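Local coordinates for protein Phenylalanine/tyrosine ammonia-lyase (Rhodosporidium toruloides, PDB 1Y2M) that catalyses the non-oxidative deamination of L-phenylalanine and L-tyrosine to trans-cinnamic acid and p-coumaric acid, releasing ammonium, as a homotetramer built as a dimer of dimers, at residues Leu427-Ala430 with Gln431-Lys434; Glu610-Ser614 with Thr615-Leu619; Gln687-Ile691 with Gly692-Ser696; Ile634-Thr637 with Arg638-Glu642. All blocks are in the same frame, centred on the assembly; numbering follows the deposited sequence.

From the N terminus, interaction 1 comes first, two successive turns of helix 416-443 in the buried helical body of the subunit. Interaction 2 closes the link between helix 593-611 and helix 619-646 at a far end of the chain, its centre about 58 Å from that of interaction 1. Interaction 4 lies farther along helix 619-646, about 31 Å from interaction 2 between centres. Interaction 3 is last in sequence and starts helix 691-703, with its centre about 26 Å from those of interactions 1 and 4. All four are local and follow in series; none nests or crosses. Helix 506-560 is a common neighbour, touched by side chains from every one.

Interaction 1: Leu427-Ala430 with Gln431-Lys434; sequences LGLA and QIGK
Leu427 meets Gln431 one turn later, on the same side of helix 416-443. The two side chains run side by side in the same direction, and the methyl CD1 of Leu427 comes within 4.2 Å of the amide nitrogen NE2 of Gln431. Leu427 holds CG opposite its own backbone N (chi1 -179°), whereas Gln431 sets CG beside its backbone N (chi1 -62°), 3.4 Å from the carbonyl oxygen of Leu427, and a bend at chi2 then turns the amide. That oxygen accepts the backbone N-H of Gln431 in the carbonyl plane. Gly428 gives its carbonyl to Ile432 N, a nearly straight bond of 2.9 Å, and CG1 of Ile432 rests 3.3 Å from the same Gly428 O. Leu429 follows on another side of the helix; its CD2 lies 4.4 Å from CD1 of Ile432, and both side chains pack on Leu520 of helix 506-560. Ala430, packed on Ala485, ends the first turn with its O bonded to Lys434 N at 2.9 Å. The polar ends look to other chains: Gln431 NE2 bonds to Thr489 O of the second subunit, and Lys434 NZ to Val492 O of the second and Gln493 OE1 of the third. The chemistry is therefore divided: Leu429 and Ile432 join helices inside one chain, while an amide and an ammonium group bonded across subunit boundaries tie this core helix into the tetramer.

Interaction 2: Glu610-Ser614 with Thr615-Leu619; sequences EVLSS and TSLSL
Leu612 and Leu617 cross at an angle, methyl against methyl, with CD1 of Leu612 only 3.5 Å from CD1 of Leu617, closer than usual van der Waals contact. Both leucines direct their CB toward the opposing segment, and Phe560 of helix 506-560 touches the two of them. Beside this apolar crossing stands Thr615, turned by chi1 (71°) so that OG1 sits between its backbone N and carbonyl carbon. From there OG1 donates to Leu612 O at 2.8 Å, in the carbonyl plane and on a lone pair. Thr615 N reaches the same oxygen at 3.0 Å from above the carbonyl plane, closing the type I beta turn from Leu612 to Thr615. The methyl CG2 of Thr615 also lies 3.5 Å from Leu612 O. A valine in place of Thr615 would probably leave Leu612 O with the turn bond alone from this residue and the turn less firmly fixed. A water joins the two ends of the bend, 2.7 Å from Ser613 O and 2.8 Å from Thr615 O. Farther on, Ser618 is the N-cap of helix 619-646, its OG bonded to Ala621 N, while Thr615 packs on Leu619 of the fourth subunit. The turn just after helix 593-611 thus has two donors from one residue on a single carbonyl, and the leucine pair joins the link to Phe560 by hydrocarbon contact.

Interaction 3: Gln687-Ile691 with Gly692-Ser696; sequences QEVTI and GSNVS
Ile691 O takes Val695 N at 2.9 Å, the shortest hydrogen bond between 687-691 and 692-696 and bent little from straight (173°). Thr690 is the N-cap of helix 691-703. Its chi1 of 59° sets OG1 between its own N and carbonyl carbon, where it accepts from Ser693 N at 3.1 Å. Thr690 O in turn takes Asn694 N at 3.2 Å. Val689 lays CG1 against CB of Ser693 at 3.6 Å. On another side, CG2 of Ile691 and CG2 of Val695 meet at 4.2 Å where the side chains cross, and both residues pack on Tyr529 and Leu470. The side chain of Ile691 is about 8 Å from that of Lys468, which binds cinnamate. Farther into the helix, Gly692 O is gripped twice by Ser696: the hydroxyl OG donates to it at 2.7 Å and the backbone N at 2.8 Å, from opposite faces of the carbonyl plane. The same OG meets Leu143 N of the third subunit. At the helix start, Thr690 OG1 thus caps Ser693 N within the chain, while Asp230 of the third subunit accepts from Thr690 N and Ser693 OG, a carboxylate whose negative charge would probably suit the helix dipole there.

Interaction 4: Ile634-Thr637 with Arg638-Glu642; sequences ISLT and RQVRE
Two arginines lie back along helix 619-646, each with a methyl over one face of its guanidinium. Ile634 CG2 stands over Arg638, 3.4 Å from NH1 and displaced toward the rim of the group, the two side chains running alongside each other. Thr637 and Arg641 repeat this arrangement: Thr637 puts CG2 opposite its own backbone N (chi1 -63° for OG1), and that methyl lies 3.5 Å from Arg641 NE. Arg641 CG, beside its backbone N, lies 3.3 Å from Thr637 O, and the extended chain beyond carries the guanidinium to the methyl. An alanine in place of Arg641 is likely to leave Thr637 CG2 without its flat neighbour and Glu459 without a weak, long ion pair. The apolar contact is Leu636 CD1 on Val640 CG2 at 3.9 Å. Leu636 also crosses Gln639, its CD1 3.6 Å from the amide nitrogen NE2. The backbone supplies regular helical bonds, among them Val640 N to Leu636 O at 2.9 Å and Arg641 N to Thr637 O at 3.0 Å. Thr637 OG1 is engaged by Ala633 O, and Glu642 forms a salt bridge with Arg679. Leu636 packs on Phe544 and Phe548 of helix 506-560, while Ile634 and Thr637 rest on Trp597 of helix 593-611, placing helix 619-646 against both.

Interaction 1: Leu427-Ala430 with Gln431-Lys434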
ATOM      1  N   LEU B 427       2.474 -10.593  -4.848  1.00  9.59           N
ATOM      2  CA  LEU B 427       1.387 -10.783  -3.906  1.00 10.14           C
ATOM      3  C   LEU B 427       1.325 -12.258  -3.561  1.00  9.05           C
ATOM      4  O   LEU B 427       1.226 -12.629  -2.392  1.00  9.10           O
ATOM      5  CB  LEU B 427       0.055 -10.258  -4.482  1.00 11.93           C
ATOM      6  CG  LEU B 427      -1.146 -10.414  -3.531  1.00 12.16           C
ATOM      7  CD1 LEU B 427      -0.959  -9.807  -2.173  1.00  9.53           C
ATOM      8  CD2 LEU B 427      -2.346  -9.846  -4.216  1.00 13.81           C
ATOM      9  N   GLY B 428       1.434 -13.123  -4.557  1.00  9.47           N
ATOM     10  CA  GLY B 428       1.537 -14.565  -4.268  1.00 10.53           C
ATOM     11  C   GLY B 428       2.631 -14.995  -3.318  1.00 11.84           C
ATOM     12  O   GLY B 428       2.416 -15.818  -2.439  1.00  9.88           O
ATOM     13  N   LEU B 429       3.810 -14.399  -3.488  1.00  9.44           N
ATOM     14  CA  LEU B 429       4.972 -14.683  -2.612  1.00  9.59           C
ATOM     15  C   LEU B 429       4.617 -14.320  -1.166  1.00  8.88           C
ATOM     16  O   LEU B 429       4.989 -15.025  -0.206  1.00  7.87           O
ATOM     17  CB  LEU B 429       6.228 -13.969  -3.097  1.00  8.65           C
ATOM     18  CG  LEU B 429       6.746 -14.462  -4.447  1.00  8.52           C
ATOM     19  CD1 LEU B 429       7.778 -13.502  -5.005  1.00 10.67           C
ATOM     20  CD2 LEU B 429       7.274 -15.911  -4.336  1.00  9.41           C
ATOM     21  N   ALA B 430       3.898 -13.218  -0.993  1.00  8.59           N
ATOM     22  CA  ALA B 430       3.514 -12.802   0.345  1.00  9.50           C
ATOM     23  C   ALA B 430       2.502 -13.800   0.933  1.00  8.68           C
ATOM     24  O   ALA B 430       2.507 -14.073   2.131  1.00  9.47           O
ATOM     25  CB  ALA B 430       2.913 -11.423   0.318  1.00 11.22           C
ATOM     26  N   GLN B 431       1.627 -14.330   0.099  1.00  9.61           N
ATOM     27  CA  GLN B 431       0.636 -15.305   0.549  1.00  9.50           C
ATOM     28  C   GLN B 431       1.276 -16.656   0.909  1.00  9.72           C
ATOM     29  O   GLN B 431       0.901 -17.291   1.912  1.00 10.03           O
ATOM     30  CB  GLN B 431      -0.473 -15.539  -0.472  1.00  8.56           C
ATOM     31  CG  GLN B 431      -1.287 -14.272  -0.758  1.00 10.26           C
ATOM     32  CD  GLN B 431      -1.798 -13.642   0.479  1.00 20.47           C
ATOM     33  OE1 GLN B 431      -2.789 -14.106   1.050  1.00 26.35           O
ATOM     34  NE2 GLN B 431      -1.130 -12.564   0.930  1.00 28.98           N
ATOM     35  N   ILE B 432       2.218 -17.119   0.092  1.00  9.86           N
ATOM     36  CA  ILE B 432       3.010 -18.307   0.436  1.00  8.54           C
ATOM     37  C   ILE B 432       3.706 -18.056   1.770  1.00  9.35           C
ATOM     38  O   ILE B 432       3.635 -18.863   2.704  1.00  9.86           O
ATOM     39  CB  ILE B 432       4.094 -18.609  -0.641  1.00  9.81           C
ATOM     40  CG1 ILE B 432       3.450 -18.953  -1.991  1.00  9.54           C
ATOM     41  CG2 ILE B 432       5.018 -19.748  -0.156  1.00  8.64           C
ATOM     42  CD1 ILE B 432       4.405 -18.994  -3.145  1.00 10.82           C
ATOM     43  N   GLY B 433       4.395 -16.916   1.884  1.00  9.15           N
ATOM     44  CA  GLY B 433       5.098 -16.590   3.132  1.00  8.59           C
ATOM     45  C   GLY B 433       4.149 -16.611   4.356  1.00  7.69           C
ATOM     46  O   GLY B 433       4.471 -17.205   5.403  1.00 10.70           O
ATOM     47  N   LYS B 434       2.995 -15.967   4.279  1.00  9.28           N
ATOM     48  CA  LYS B 434       2.060 -16.000   5.390  1.00  9.36           C
ATOM     49  C   LYS B 434       1.673 -17.436   5.749  1.00  9.10           C
ATOM     50  O   LYS B 434       1.678 -17.793   6.913  1.00 12.02           O
ATOM     51  CB  LYS B 434       0.846 -15.140   5.062  1.00 10.32           C
ATOM     52  CG  LYS B 434      -0.154 -15.109   6.184  1.00  9.45           C
ATOM     53  CD  LYS B 434       0.330 -14.395   7.438  1.00 10.26           C
ATOM     54  CE  LYS B 434      -0.800 -14.331   8.464  1.00 16.62           C
ATOM     55  NZ  LYS B 434      -0.582 -13.459   9.698  1.00 17.20           N
TER

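Interaction 2: Glu610-Ser614 with Thr615-Leu619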
ATOM      1  N   GLU B 610      -8.278 -44.148  41.825  1.00  7.56           N
ATOM      2  CA  GLU B 610      -9.618 -44.419  41.352  1.00  8.77           C
ATOM      3  C   GLU B 610      -9.768 -45.873  40.906  1.00  7.18           C
ATOM      4  O   GLU B 610     -10.621 -46.606  41.393  1.00  7.45           O
ATOM      5  CB  GLU B 610      -9.988 -43.513  40.190  1.00  9.51           C
ATOM      6  CG  GLU B 610     -11.370 -43.736  39.641  1.00 14.51           C
ATOM      7  CD  GLU B 610     -11.821 -42.638  38.674  1.00 18.09           C
ATOM      8  OE1 GLU B 610     -11.147 -41.577  38.575  1.00 27.25           O
ATOM      9  OE2 GLU B 610     -12.868 -42.836  38.019  1.00 32.97           O
ATOM     10  N   VAL B 611      -8.921 -46.274  39.966  1.00  7.63           N
ATOM     11  CA  VAL B 611      -9.111 -47.582  39.312  1.00  5.82           C
ATOM     12  C   VAL B 611      -8.924 -48.740  40.299  1.00  5.69           C
ATOM     13  O   VAL B 611      -9.657 -49.751  40.273  1.00  7.40           O
ATOM     14  CB  VAL B 611      -8.189 -47.724  38.094  1.00  6.02           C
ATOM     15  CG1 VAL B 611      -8.294 -49.129  37.545  1.00  8.76           C
ATOM     16  CG2 VAL B 611      -8.567 -46.699  37.038  1.00  9.01           C
ATOM     17  N   LEU B 612      -7.976 -48.573  41.208  1.00  4.49           N
ATOM     18  CA  LEU B 612      -7.667 -49.598  42.189  1.00  5.56           C
ATOM     19  C   LEU B 612      -8.215 -49.239  43.582  1.00  8.30           C
ATOM     20  O   LEU B 612      -7.755 -49.764  44.615  1.00  6.10           O
ATOM     21  CB  LEU B 612      -6.152 -49.811  42.277  1.00  5.67           C
ATOM     22  CG  LEU B 612      -5.411 -50.300  41.018  1.00  6.19           C
ATOM     23  CD1 LEU B 612      -4.010 -50.743  41.373  1.00  7.73           C
ATOM     24  CD2 LEU B 612      -6.161 -51.398  40.252  1.00 10.82           C
ATOM     25  N   SER B 613      -9.228 -48.382  43.629  1.00  7.41           N
ATOM     26  CA  SER B 613      -9.761 -47.985  44.936  1.00  8.28           C
ATOM     27  C   SER B 613     -10.316 -49.156  45.764  1.00  7.88           C
ATOM     28  O   SER B 613     -10.466 -49.037  47.000  1.00 11.39           O
ATOM     29  CB  SER B 613     -10.877 -46.959  44.778  1.00 12.56           C
ATOM     30  OG  SER B 613     -11.970 -47.590  44.166  1.00 14.59           O
ATOM     31  N   SER B 614     -10.690 -50.267  45.117  1.00  8.22           N
ATOM     32  CA  SER B 614     -11.169 -51.456  45.854  1.00  9.81           C
ATOM     33  C   SER B 614     -10.070 -52.331  46.505  1.00  8.80           C
ATOM     34  O   SER B 614     -10.382 -53.265  47.286  1.00 12.06           O
ATOM     35  CB  SER B 614     -12.013 -52.341  44.937  1.00 12.84           C
ATOM     36  OG  SER B 614     -11.174 -52.982  43.994  1.00 13.59           O
ATOM     37  N   THR B 615      -8.804 -52.057  46.171  1.00  9.48           N
ATOM     38  CA  THR B 615      -7.679 -52.913  46.564  1.00  9.00           C
ATOM     39  C   THR B 615      -7.035 -52.564  47.901  1.00 11.37           C
ATOM     40  O   THR B 615      -7.292 -51.518  48.495  1.00  9.19           O
ATOM     41  CB  THR B 615      -6.571 -52.885  45.513  1.00  8.08           C
ATOM     42  OG1 THR B 615      -5.901 -51.603  45.534  1.00  8.96           O
ATOM     43  CG2 THR B 615      -7.150 -53.181  44.115  1.00 12.59           C
ATOM     44  N   SER B 616      -6.126 -53.431  48.323  1.00  9.81           N
ATOM     45  CA  SER B 616      -5.478 -53.313  49.607  1.00  8.25           C
ATOM     46  C   SER B 616      -4.167 -52.500  49.575  1.00  7.35           C
ATOM     47  O   SER B 616      -3.468 -52.423  50.593  1.00  8.26           O
ATOM     48  CB  SER B 616      -5.202 -54.728  50.140  1.00 13.51           C
ATOM     49  OG  SER B 616      -4.346 -55.376  49.231  1.00 19.39           O
ATOM     50  N   LEU B 617      -3.836 -51.904  48.434  1.00  8.86           N
ATOM     51  CA  LEU B 617      -2.575 -51.190  48.249  1.00  8.00           C
ATOM     52  C   LEU B 617      -2.425 -50.040  49.217  1.00 10.23           C
ATOM     53  O   LEU B 617      -3.348 -49.275  49.404  1.00 10.74           O
ATOM     54  CB  LEU B 617      -2.451 -50.654  46.834  1.00  7.66           C
ATOM     55  CG  LEU B 617      -2.139 -51.780  45.826  1.00  5.19           C
ATOM     56  CD1 LEU B 617      -2.433 -51.361  44.391  1.00 12.49           C
ATOM     57  CD2 LEU B 617      -0.686 -52.294  45.995  1.00 10.83           C
ATOM     58  N   SER B 618      -1.248 -49.907  49.795  1.00  9.78           N
ATOM     59  CA  SER B 618      -0.967 -48.731  50.605  1.00  9.21           C
ATOM     60  C   SER B 618      -0.604 -47.513  49.771  1.00  9.33           C
ATOM     61  O   SER B 618      -0.124 -47.613  48.617  1.00  8.65           O
ATOM     62  CB  SER B 618       0.177 -49.043  51.539  1.00  9.12           C
ATOM     63  OG  SER B 618       1.382 -49.120  50.808  1.00  7.64           O
ATOM     64  N   LEU B 619      -0.743 -46.327  50.364  1.00  6.60           N
ATOM     65  CA  LEU B 619      -0.292 -45.126  49.692  1.00  5.93           C
ATOM     66  C   LEU B 619       1.197 -45.219  49.437  1.00  5.22           C
ATOM     67  O   LEU B 619       1.655 -44.811  48.374  1.00  7.83           O
ATOM     68  CB  LEU B 619      -0.632 -43.859  50.460  1.00  6.84           C
ATOM     69  CG  LEU B 619      -2.139 -43.619  50.638  1.00  8.19           C
ATOM     70  CD1 LEU B 619      -2.390 -42.222  51.253  1.00 10.14           C
ATOM     71  CD2 LEU B 619      -2.767 -43.663  49.299  1.00 12.75           C
TER
HETATM   72  O   HOH W   1      -9.260 -49.679  49.285  1.00 14.81           O

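Interaction 3: Gln687-Ile691 with Gly692-Ser696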
ATOM      1  N   GLN B 687      29.846 -23.697  22.563  1.00  9.95           N
ATOM      2  CA  GLN B 687      29.102 -22.777  21.694  1.00  9.27           C
ATOM      3  C   GLN B 687      29.352 -23.156  20.243  1.00 11.14           C
ATOM      4  O   GLN B 687      30.356 -22.752  19.643  1.00 12.47           O
ATOM      5  CB  GLN B 687      29.558 -21.356  22.010  1.00  9.75           C
ATOM      6  CG  GLN B 687      29.100 -20.897  23.384  1.00 14.89           C
ATOM      7  CD  GLN B 687      29.484 -19.468  23.644  1.00 16.62           C
ATOM      8  OE1 GLN B 687      30.659 -19.162  23.921  1.00 19.40           O
ATOM      9  NE2 GLN B 687      28.521 -18.579  23.539  1.00 13.90           N
ATOM     10  N   GLU B 688      28.451 -23.974  19.683  1.00 12.27           N
ATOM     11  CA  GLU B 688      28.661 -24.537  18.366  1.00 12.38           C
ATOM     12  C   GLU B 688      28.399 -23.488  17.296  1.00 11.60           C
ATOM     13  O   GLU B 688      27.767 -22.471  17.540  1.00 12.37           O
ATOM     14  CB  GLU B 688      27.708 -25.702  18.111  1.00 13.20           C
ATOM     15  CG  GLU B 688      27.811 -26.842  19.066  1.00 15.20           C
ATOM     16  CD  GLU B 688      27.179 -28.125  18.527  1.00 12.47           C
ATOM     17  OE1 GLU B 688      25.920 -28.203  18.408  1.00 12.25           O
ATOM     18  OE2 GLU B 688      27.985 -29.084  18.240  1.00 15.50           O
ATOM     19  N   VAL B 689      28.898 -23.781  16.095  1.00 11.59           N
ATOM     20  CA  VAL B 689      28.587 -22.992  14.906  1.00 12.09           C
ATOM     21  C   VAL B 689      27.108 -22.669  14.934  1.00 10.92           C
ATOM     22  O   VAL B 689      26.302 -23.539  15.282  1.00 10.38           O
ATOM     23  CB  VAL B 689      28.982 -23.784  13.634  1.00 11.46           C
ATOM     24  CG1 VAL B 689      28.358 -23.186  12.415  1.00 12.68           C
ATOM     25  CG2 VAL B 689      30.512 -23.789  13.495  1.00 11.32           C
ATOM     26  N   THR B 690      26.736 -21.428  14.653  1.00  9.35           N
ATOM     27  CA  THR B 690      25.444 -20.911  15.009  1.00  8.30           C
ATOM     28  C   THR B 690      24.329 -21.462  14.181  1.00  9.10           C
ATOM     29  O   THR B 690      24.492 -21.922  13.041  1.00  8.86           O
ATOM     30  CB  THR B 690      25.388 -19.364  14.845  1.00 10.57           C
ATOM     31  OG1 THR B 690      25.685 -19.051  13.473  1.00 11.32           O
ATOM     32  CG2 THR B 690      26.380 -18.682  15.804  1.00  8.98           C
ATOM     33  N   ILE B 691      23.144 -21.320  14.743  1.00  7.90           N
ATOM     34  CA  ILE B 691      21.918 -21.631  14.007  1.00  9.11           C
ATOM     35  C   ILE B 691      21.873 -20.885  12.673  1.00  8.51           C
ATOM     36  O   ILE B 691      21.538 -21.497  11.607  1.00 10.31           O
ATOM     37  CB  ILE B 691      20.727 -21.251  14.894  1.00  8.74           C
ATOM     38  CG1 ILE B 691      20.707 -22.187  16.100  1.00  9.75           C
ATOM     39  CG2 ILE B 691      19.368 -21.302  14.094  1.00  9.62           C
ATOM     40  CD1 ILE B 691      19.868 -21.643  17.238  1.00 12.04           C
ATOM     41  N   GLY B 692      22.223 -19.604  12.709  1.00  8.08           N
ATOM     42  CA  GLY B 692      22.220 -18.783  11.485  1.00  8.69           C
ATOM     43  C   GLY B 692      23.137 -19.303  10.401  1.00 10.26           C
ATOM     44  O   GLY B 692      22.774 -19.298   9.225  1.00 11.11           O
ATOM     45  N   SER B 693      24.325 -19.767  10.807  1.00  7.53           N
ATOM     46  CA  SER B 693      25.295 -20.336   9.869  1.00 10.12           C
ATOM     47  C   SER B 693      24.702 -21.534   9.164  1.00 10.44           C
ATOM     48  O   SER B 693      24.900 -21.722   7.978  1.00 11.08           O
ATOM     49  CB  SER B 693      26.591 -20.711  10.564  1.00 10.92           C
ATOM     50  OG  SER B 693      27.331 -19.545  10.939  1.00 13.27           O
ATOM     51  N   ASN B 694      23.917 -22.326   9.900  1.00 10.05           N
ATOM     52  CA  ASN B 694      23.254 -23.512   9.314  1.00 10.98           C
ATOM     53  C   ASN B 694      22.073 -23.134   8.407  1.00  9.37           C
ATOM     54  O   ASN B 694      21.938 -23.666   7.284  1.00 10.67           O
ATOM     55  CB  ASN B 694      22.882 -24.528  10.415  1.00 11.96           C
ATOM     56  CG  ASN B 694      24.126 -25.105  11.077  1.00 12.11           C
ATOM     57  OD1 ASN B 694      24.311 -25.078  12.299  1.00 14.69           O
ATOM     58  ND2 ASN B 694      25.022 -25.598  10.258  1.00 15.38           N
ATOM     59  N   VAL B 695      21.194 -22.256   8.876  1.00 10.08           N
ATOM     60  CA  VAL B 695      20.112 -21.763   8.028  1.00  8.22           C
ATOM     61  C   VAL B 695      20.692 -21.164   6.720  1.00  8.60           C
ATOM     62  O   VAL B 695      20.162 -21.374   5.594  1.00  9.39           O
ATOM     63  CB  VAL B 695      19.209 -20.743   8.766  1.00  9.12           C
ATOM     64  CG1 VAL B 695      18.142 -20.185   7.827  1.00  8.05           C
ATOM     65  CG2 VAL B 695      18.582 -21.393   9.983  1.00  8.43           C
ATOM     66  N   SER B 696      21.792 -20.428   6.846  1.00  8.13           N
ATOM     67  CA  SER B 696      22.458 -19.857   5.676  1.00  9.35           C
ATOM     68  C   SER B 696      22.785 -20.881   4.601  1.00  8.98           C
ATOM     69  O   SER B 696      22.657 -20.587   3.404  1.00 11.20           O
ATOM     70  CB  SER B 696      23.670 -19.057   6.093  1.00 13.10           C
ATOM     71  OG  SER B 696      23.271 -17.980   6.955  1.00 10.69           O
TER

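Interaction 4: Ile634-Thr637 with Arg638-Glu642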
ATOM      1  N   ILE B 634      12.747 -41.256  32.999  1.00  8.48           N
ATOM      2  CA  ILE B 634      13.867 -40.343  32.935  1.00  9.30           C
ATOM      3  C   ILE B 634      15.101 -41.070  32.333  1.00 10.91           C
ATOM      4  O   ILE B 634      15.738 -40.578  31.381  1.00 10.14           O
ATOM      5  CB  ILE B 634      14.173 -39.783  34.332  1.00  7.33           C
ATOM      6  CG1 ILE B 634      12.992 -38.862  34.776  1.00 11.95           C
ATOM      7  CG2 ILE B 634      15.510 -39.003  34.324  1.00 12.85           C
ATOM      8  CD1 ILE B 634      12.907 -38.541  36.231  1.00 11.66           C
ATOM      9  N   SER B 635      15.416 -42.248  32.854  1.00 10.28           N
ATOM     10  CA  SER B 635      16.525 -43.037  32.303  1.00 12.21           C
ATOM     11  C   SER B 635      16.301 -43.414  30.884  1.00 11.86           C
ATOM     12  O   SER B 635      17.216 -43.321  30.076  1.00 13.19           O
ATOM     13  CB  SER B 635      16.763 -44.326  33.094  1.00 15.35           C
ATOM     14  OG  SER B 635      16.883 -43.991  34.455  1.00 23.44           O
ATOM     15  N   LEU B 636      15.113 -43.888  30.555  1.00  9.97           N
ATOM     16  CA  LEU B 636      14.866 -44.287  29.180  1.00 12.24           C
ATOM     17  C   LEU B 636      15.015 -43.099  28.196  1.00 11.40           C
ATOM     18  O   LEU B 636      15.576 -43.225  27.113  1.00 13.88           O
ATOM     19  CB  LEU B 636      13.485 -44.902  29.061  1.00 12.82           C
ATOM     20  CG  LEU B 636      13.019 -45.423  27.695  1.00 16.88           C
ATOM     21  CD1 LEU B 636      14.028 -46.413  27.084  1.00 18.54           C
ATOM     22  CD2 LEU B 636      11.678 -46.117  27.853  1.00 17.51           C
ATOM     23  N   THR B 637      14.504 -41.933  28.586  1.00 10.12           N
ATOM     24  CA  THR B 637      14.640 -40.746  27.762  1.00  9.82           C
ATOM     25  C   THR B 637      16.116 -40.459  27.495  1.00  9.68           C
ATOM     26  O   THR B 637      16.512 -40.213  26.358  1.00  9.54           O
ATOM     27  CB  THR B 637      13.993 -39.530  28.455  1.00 10.77           C
ATOM     28  OG1 THR B 637      12.601 -39.758  28.596  1.00 10.66           O
ATOM     29  CG2 THR B 637      14.196 -38.281  27.634  1.00 12.72           C
ATOM     30  N   ARG B 638      16.924 -40.504  28.542  1.00  8.72           N
ATOM     31  CA  ARG B 638      18.340 -40.188  28.381  1.00 10.58           C
ATOM     32  C   ARG B 638      18.983 -41.198  27.422  1.00 10.29           C
ATOM     33  O   ARG B 638      19.799 -40.828  26.561  1.00 10.74           O
ATOM     34  CB  ARG B 638      19.038 -40.163  29.737  1.00 11.98           C
ATOM     35  CG  ARG B 638      18.601 -38.994  30.577  1.00 10.46           C
ATOM     36  CD  ARG B 638      19.492 -38.772  31.778  1.00 19.39           C
ATOM     37  NE  ARG B 638      19.048 -37.658  32.630  1.00 15.48           N
ATOM     38  CZ  ARG B 638      18.778 -37.752  33.925  1.00 19.51           C
ATOM     39  NH1 ARG B 638      18.920 -38.904  34.576  1.00 18.89           N
ATOM     40  NH2 ARG B 638      18.402 -36.660  34.582  1.00 18.90           N
ATOM     41  N   GLN B 639      18.591 -42.469  27.539  1.00  9.07           N
ATOM     42  CA  GLN B 639      19.211 -43.513  26.703  1.00 12.88           C
ATOM     43  C   GLN B 639      18.810 -43.395  25.242  1.00 12.47           C
ATOM     44  O   GLN B 639      19.660 -43.483  24.344  1.00 12.96           O
ATOM     45  CB  GLN B 639      19.056 -44.925  27.268  1.00 18.61           C
ATOM     46  CG  GLN B 639      17.752 -45.630  27.223  1.00 27.06           C
ATOM     47  CD  GLN B 639      17.833 -47.043  27.948  1.00 23.81           C
ATOM     48  OE1 GLN B 639      18.461 -47.182  29.010  1.00 40.50           O
ATOM     49  NE2 GLN B 639      17.198 -48.053  27.364  1.00 33.84           N
ATOM     50  N   VAL B 640      17.551 -43.073  25.003  1.00 11.58           N
ATOM     51  CA  VAL B 640      17.071 -42.880  23.635  1.00 10.42           C
ATOM     52  C   VAL B 640      17.728 -41.650  22.980  1.00  8.40           C
ATOM     53  O   VAL B 640      18.132 -41.689  21.809  1.00  9.57           O
ATOM     54  CB  VAL B 640      15.541 -42.756  23.597  1.00 14.21           C
ATOM     55  CG1 VAL B 640      15.049 -42.410  22.231  1.00 15.39           C
ATOM     56  CG2 VAL B 640      14.914 -44.079  24.076  1.00 13.11           C
ATOM     57  N   ARG B 641      17.860 -40.579  23.750  1.00  8.07           N
ATOM     58  CA  ARG B 641      18.589 -39.434  23.264  1.00  9.00           C
ATOM     59  C   ARG B 641      20.043 -39.793  22.940  1.00  9.73           C
ATOM     60  O   ARG B 641      20.544 -39.443  21.874  1.00  9.89           O
ATOM     61  CB  ARG B 641      18.599 -38.343  24.289  1.00 11.33           C
ATOM     62  CG  ARG B 641      17.273 -37.681  24.371  1.00  9.31           C
ATOM     63  CD  ARG B 641      17.224 -36.816  25.638  1.00 12.21           C
ATOM     64  NE  ARG B 641      16.058 -35.944  25.727  1.00 13.83           N
ATOM     65  CZ  ARG B 641      15.833 -35.160  26.781  1.00 10.80           C
ATOM     66  NH1 ARG B 641      16.670 -35.144  27.798  1.00 13.82           N
ATOM     67  NH2 ARG B 641      14.807 -34.345  26.777  1.00 16.01           N
ATOM     68  N   GLU B 642      20.717 -40.514  23.834  1.00 11.56           N
ATOM     69  CA  GLU B 642      22.123 -40.850  23.572  1.00 11.24           C
ATOM     70  C   GLU B 642      22.257 -41.718  22.339  1.00 13.16           C
ATOM     71  O   GLU B 642      23.192 -41.525  21.546  1.00 13.40           O
ATOM     72  CB  GLU B 642      22.777 -41.524  24.768  1.00 13.37           C
ATOM     73  CG  GLU B 642      23.405 -40.597  25.691  1.00 19.71           C
ATOM     74  CD  GLU B 642      24.360 -39.642  25.001  1.00 26.22           C
ATOM     75  OE1 GLU B 642      25.247 -40.075  24.240  1.00 26.58           O
ATOM     76  OE2 GLU B 642      24.212 -38.442  25.238  1.00 21.81           O
TER